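Local coordinates for sigma-C capsid protein (Avian reovirus, PDB 2VRS), which attaches the virus to its host cell as a homotrimeric fibre protein of the outer capsid, and induces apoptosis of cells, at residues C[163-167]-C[190-196]; C[89-95]-C[128-132]. All blocks are in the same frame, centred on the assembly; numbering follows the deposited sequence.

Contact 1 (C[163-167]-C[190-196]); sequences VSFTR and FPTGGDG
R167 reaches from the end of its strand along the turn that follows P191, and its guanidinium group is gripped by main-chain carbonyls. NH1 of R167 donates to T192 O over 3.0 Å, arriving well above the carbonyl plane, while NH2 of R167 makes a weak bond of 3.1 Å to D195 O at the edge of the group. A water bound by R167 NH1 carries the link on to G196 O. The flat group lies on the backbone, with G194 CA 3.5 Å above the plane of the R167 guanidinium and over its centre; G194, with no side chain, lets the guanidinium lie directly on its CA. With CG anti to the backbone N (chi1 179°) and the chain extended as far as NE, the arginine has the length this span demands.

Two residues earlier F165 meets the carbonyls at the start of the turn: P191 O, a buried carbonyl with no polar partner in the model, lies at its ring edge, 3.4 Å from CZ of F165, and T192 O is 3.2 Å from CE1 of F165. Farther back, V163 CG1 sits over the F190 face in a CH-pi contact, 3.9 Å from the ring centroid. These residues belong to the antiparallel beta-barrel of the C-terminal domain, whose interior takes branched and aromatic side chains.

V163 and F165 also touch L203 and I200 of strand 198-210. T192 OG1 hydrogen-bonds to S126 O, which ties the turn to the chain just before strand 128-134. The backbone of F165 pairs with H172, and H172 and Y174 bind the zinc ion that lies close to G193.

Contact 2 (C[89-95]-C[128-132]); sequences ARGTNGS and VVLLT
S95 and V129 make the tightest meeting here, S95 CB standing only 3.4 Å from V129 CG2, a branch placed anti to its own backbone N. On the same side of the sheet A89 CB rests 3.6 Å from L131 CG, and L131 bends its CD1 tip back to lie 3.6 Å from G91 N. Small residues suit this face: alanine and glycine let the leucine press against the strand itself. S95 is polar but buried, and its hydroxyl is satisfied by T123 O and D97 N.

R90 and T132 form one hydrogen-bonded pair and T92 and L130 the next, with G91 and L131 as the non-hydrogen-bonded pair between them; R90 N to T132 O is 2.9 Å, nearly straight at 163°.

The other face is looser and wetter. One water donates to R90 O and is also hydrogen-bonded to T92 OG1 (2.6 Å) and T132 OG1 (2.7 Å), so the two threonine hydroxyls are bridged by solvent; T132 OG1 also meets T187 OG1. R90 swings its charged end away from the neighbouring strand to a salt bridge with D137. L130 offers CD2 to N93 OD1 at 3.5 Å, a van der Waals contact of a leucine methyl with the amide oxygen, beside the exposed N93. Beyond T92 the chain turns through N93 and G94, the latter at a positive phi (122°) that glycine adopts without strain.

Such a ladder, buried and largely apolar on the face bearing V129 and L131 and hydrated on that bearing T92 and T132, is characteristic of an antiparallel beta-barrel wall, here that of the C-terminal domain.

Both contacts lie in the beta-barrel of the C-terminal domain, their centres about 12 Å apart, and meet where strands 185-191 and 128-134 are neighbours: F190 O probably accepts a hydrogen bond from V129 N, and T192 CG2 packs on V129 CG1. Contact 2 is lateral, joining adjacent strands by a backbone ladder, with one apolar and one watered face. Contact 1 instead joins strands that are not paired with each other, so side chains do the work: aromatic and aliphatic groups in the interior give way to an arginine binding carbonyls of the turn. In each, buried residues sit beside partly exposed ones, and glycines shape the turns.

Contact 1 (C[163-167]-C[190-196])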
loop_
_atom_site.group_PDB
_atom_site.type_symbol
_atom_site.label_atom_id
_atom_site.label_comp_id
_atom_site.label_asym_id
_atom_site.label_seq_id
_atom_site.Cartn_x
_atom_site.Cartn_y
_atom_site.Cartn_z
ATOM N N VAL C 163 6.577 12.852 -23.224
ATOM C CA VAL C 163 7.789 13.289 -23.883
ATOM C C VAL C 163 7.509 14.677 -24.457
ATOM O O VAL C 163 6.376 14.967 -24.887
ATOM C CB VAL C 163 8.180 12.292 -24.998
ATOM C CG1 VAL C 163 9.298 12.812 -25.854
ATOM C CG2 VAL C 163 8.600 10.959 -24.359
ATOM N N SER C 164 8.542 15.517 -24.451
ATOM C CA SER C 164 8.478 16.796 -25.176
ATOM C C SER C 164 9.854 17.074 -25.797
ATOM O O SER C 164 10.862 16.566 -25.317
ATOM C CB SER C 164 8.048 17.927 -24.223
ATOM O OG SER C 164 9.137 18.436 -23.491
ATOM N N PHE C 165 9.886 17.820 -26.899
ATOM C CA PHE C 165 11.188 18.194 -27.478
ATOM C C PHE C 165 10.950 19.355 -28.424
ATOM O O PHE C 165 9.795 19.638 -28.825
ATOM C CB PHE C 165 11.788 17.004 -28.243
ATOM C CG PHE C 165 10.831 16.355 -29.223
ATOM C CD1 PHE C 165 10.671 16.860 -30.526
ATOM C CD2 PHE C 165 10.064 15.258 -28.835
ATOM C CE1 PHE C 165 9.762 16.277 -31.426
ATOM C CE2 PHE C 165 9.170 14.665 -29.724
ATOM C CZ PHE C 165 9.017 15.164 -31.026
ATOM N N THR C 166 12.071 19.952 -28.858
ATOM C CA THR C 166 12.028 21.006 -29.865
ATOM C C THR C 166 12.447 20.407 -31.221
ATOM O O THR C 166 13.443 19.665 -31.304
ATOM C CB THR C 166 12.970 22.133 -29.463
ATOM O OG1 THR C 166 12.542 22.658 -28.205
ATOM C CG2 THR C 166 12.953 23.263 -30.511
ATOM N N ARG C 167 11.666 20.727 -32.255
ATOM C CA ARG C 167 11.943 20.373 -33.649
ATOM C C ARG C 167 11.553 21.574 -34.522
ATOM O O ARG C 167 10.403 22.034 -34.475
ATOM C CB ARG C 167 11.128 19.160 -34.081
ATOM C CG ARG C 167 11.340 18.735 -35.538
ATOM C CD ARG C 167 10.400 17.615 -35.931
ATOM N NE ARG C 167 10.552 17.273 -37.346
ATOM C CZ ARG C 167 10.789 16.062 -37.843
ATOM N NH1 ARG C 167 10.899 14.995 -37.054
ATOM N NH2 ARG C 167 10.896 15.914 -39.158
ATOM N N PHE C 190 7.843 7.023 -29.385
ATOM C CA PHE C 190 7.148 8.298 -29.504
ATOM C C PHE C 190 7.252 8.948 -30.884
ATOM O O PHE C 190 8.204 8.677 -31.631
ATOM C CB PHE C 190 7.583 9.255 -28.367
ATOM C CG PHE C 190 9.054 9.615 -28.369
ATOM C CD1 PHE C 190 9.978 8.879 -27.631
ATOM C CD2 PHE C 190 9.512 10.755 -29.068
ATOM C CE1 PHE C 190 11.335 9.240 -27.619
ATOM C CE2 PHE C 190 10.866 11.095 -29.070
ATOM C CZ PHE C 190 11.770 10.357 -28.333
ATOM N N PRO C 191 6.244 9.773 -31.243
ATOM C CA PRO C 191 6.269 10.508 -32.496
ATOM C C PRO C 191 7.406 11.509 -32.477
ATOM O O PRO C 191 7.713 12.090 -31.416
ATOM C CB PRO C 191 4.928 11.284 -32.485
ATOM C CG PRO C 191 4.085 10.595 -31.488
ATOM C CD PRO C 191 5.021 10.082 -30.453
ATOM N N THR C 192 8.013 11.720 -33.643
ATOM C CA THR C 192 9.110 12.673 -33.802
ATOM C C THR C 192 8.679 14.065 -34.292
ATOM O O THR C 192 9.522 14.980 -34.360
ATOM C CB THR C 192 10.124 12.154 -34.820
ATOM O OG1 THR C 192 9.463 12.026 -36.093
ATOM C CG2 THR C 192 10.737 10.816 -34.366
ATOM N N GLY C 193 7.395 14.226 -34.620
ATOM C CA GLY C 193 6.852 15.533 -35.010
ATOM C C GLY C 193 7.000 15.856 -36.494
ATOM O O GLY C 193 6.823 17.009 -36.893
ATOM N N GLY C 194 7.339 14.851 -37.299
ATOM C CA GLY C 194 7.461 14.995 -38.751
ATOM C C GLY C 194 7.959 13.737 -39.446
ATOM O O GLY C 194 7.853 12.634 -38.912
ATOM N N ASP C 195 8.497 13.903 -40.650
ATOM C CA ASP C 195 9.038 12.794 -41.430
ATOM C C ASP C 195 10.449 13.115 -41.890
ATOM O O ASP C 195 10.892 14.269 -41.801
ATOM C CB ASP C 195 8.136 12.486 -42.639
ATOM C CG ASP C 195 6.754 11.988 -42.232
ATOM O OD1 ASP C 195 6.617 10.782 -41.928
ATOM O OD2 ASP C 195 5.797 12.796 -42.235
ATOM N N GLY C 196 11.165 12.092 -42.354
ATOM C CA GLY C 196 12.498 12.281 -42.898
ATOM C C GLY C 196 13.568 12.570 -41.868
ATOM O O GLY C 196 13.300 12.537 -40.655
HETATM O O HOH W 1 11.466 12.849 -38.801
#

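Contact 2 (C[89-95]-C[128-132])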
loop_
_atom_site.group_PDB
_atom_site.type_symbol
_atom_site.label_atom_id
_atom_site.label_comp_id
_atom_site.label_asym_id
_atom_site.label_seq_id
_atom_site.Cartn_x
_atom_site.Cartn_y
_atom_site.Cartn_z
ATOM N N ALA C 89 20.752 7.480 -23.333
ATOM C CA ALA C 89 19.664 6.742 -23.908
ATOM C C ALA C 89 20.018 6.401 -25.359
ATOM O O ALA C 89 20.607 7.214 -26.074
ATOM C CB ALA C 89 18.414 7.598 -23.905
ATOM N N ARG C 90 19.557 5.246 -25.828
ATOM C CA ARG C 90 19.949 4.796 -27.154
ATOM C C ARG C 90 18.822 4.789 -28.129
ATOM O O ARG C 90 17.826 4.101 -27.925
ATOM C CB ARG C 90 20.540 3.385 -27.046
ATOM C CG ARG C 90 21.835 3.374 -26.238
ATOM C CD ARG C 90 22.229 1.906 -26.121
ATOM N NE ARG C 90 23.440 1.735 -25.367
ATOM C CZ ARG C 90 24.651 1.726 -25.901
ATOM N NH1 ARG C 90 24.817 1.903 -27.213
ATOM N NH2 ARG C 90 25.695 1.555 -25.102
ATOM N N GLY C 91 18.977 5.556 -29.207
ATOM C CA GLY C 91 17.993 5.546 -30.286
ATOM C C GLY C 91 18.083 4.244 -31.048
ATOM O O GLY C 91 19.186 3.755 -31.323
ATOM N N THR C 92 16.929 3.666 -31.359
ATOM C CA THR C 92 16.806 2.631 -32.379
ATOM C C THR C 92 15.534 2.909 -33.187
ATOM O O THR C 92 14.777 3.846 -32.891
ATOM C CB THR C 92 16.684 1.225 -31.766
ATOM O OG1 THR C 92 15.484 1.135 -31.006
ATOM C CG2 THR C 92 17.886 0.895 -30.874
ATOM N N ASN C 93 15.314 2.111 -34.223
ATOM C CA ASN C 93 14.064 2.155 -34.975
ATOM C C ASN C 93 13.540 3.554 -35.316
ATOM O O ASN C 93 12.450 3.956 -34.880
ATOM C CB ASN C 93 13.004 1.334 -34.231
ATOM C CG ASN C 93 13.409 -0.122 -34.072
ATOM O OD1 ASN C 93 13.880 -0.540 -33.007
ATOM N ND2 ASN C 93 13.242 -0.896 -35.129
ATOM N N GLY C 94 14.310 4.295 -36.103
ATOM C CA GLY C 94 13.939 5.653 -36.484
ATOM C C GLY C 94 15.030 6.603 -36.039
ATOM O O GLY C 94 14.941 7.810 -36.246
ATOM N N SER C 95 16.054 6.031 -35.410
ATOM C CA SER C 95 17.270 6.734 -35.023
ATOM C C SER C 95 18.401 5.731 -34.759
ATOM O O SER C 95 18.147 4.605 -34.309
ATOM C CB SER C 95 17.029 7.561 -33.749
ATOM O OG SER C 95 18.194 8.260 -33.386
ATOM N N VAL C 128 8.381 8.122 -36.126
ATOM C CA VAL C 128 8.344 7.478 -34.797
ATOM C C VAL C 128 9.778 7.056 -34.482
ATOM O O VAL C 128 10.525 6.669 -35.387
ATOM C CB VAL C 128 7.412 6.226 -34.783
ATOM C CG1 VAL C 128 7.512 5.497 -33.455
ATOM C CG2 VAL C 128 5.959 6.615 -35.016
ATOM N N VAL C 129 10.177 7.134 -33.214
ATOM C CA VAL C 129 11.499 6.705 -32.794
ATOM C C VAL C 129 11.369 5.910 -31.489
ATOM O O VAL C 129 10.429 6.149 -30.704
ATOM C CB VAL C 129 12.448 7.908 -32.602
ATOM C CG1 VAL C 129 11.949 8.846 -31.478
ATOM C CG2 VAL C 129 13.885 7.467 -32.337
ATOM N N LEU C 130 12.301 4.971 -31.294
ATOM C CA LEU C 130 12.417 4.219 -30.059
ATOM C C LEU C 130 13.665 4.682 -29.314
ATOM O O LEU C 130 14.712 4.932 -29.920
ATOM C CB LEU C 130 12.479 2.716 -30.351
ATOM C CG LEU C 130 11.147 1.979 -30.482
ATOM C CD1 LEU C 130 10.176 2.503 -31.554
ATOM C CD2 LEU C 130 11.414 0.474 -30.667
ATOM N N LEU C 131 13.551 4.788 -28.002
ATOM C CA LEU C 131 14.676 5.269 -27.149
ATOM C C LEU C 131 14.780 4.336 -25.971
ATOM O O LEU C 131 13.834 4.164 -25.210
ATOM C CB LEU C 131 14.393 6.684 -26.660
ATOM C CG LEU C 131 15.584 7.508 -26.192
ATOM C CD1 LEU C 131 16.638 7.607 -27.346
ATOM C CD2 LEU C 131 15.168 8.944 -25.732
ATOM N N THR C 132 15.952 3.741 -25.838
ATOM C CA THR C 132 16.196 2.685 -24.871
ATOM C C THR C 132 16.975 3.196 -23.645
ATOM O O THR C 132 17.940 3.961 -23.767
ATOM C CB THR C 132 16.854 1.455 -25.588
ATOM O OG1 THR C 132 15.885 0.879 -26.469
ATOM C CG2 THR C 132 17.297 0.396 -24.538
HETATM O O HOH W 2 15.692 2.309 -28.697
HETATM O O HOH W 3 12.405 8.659 -36.379
#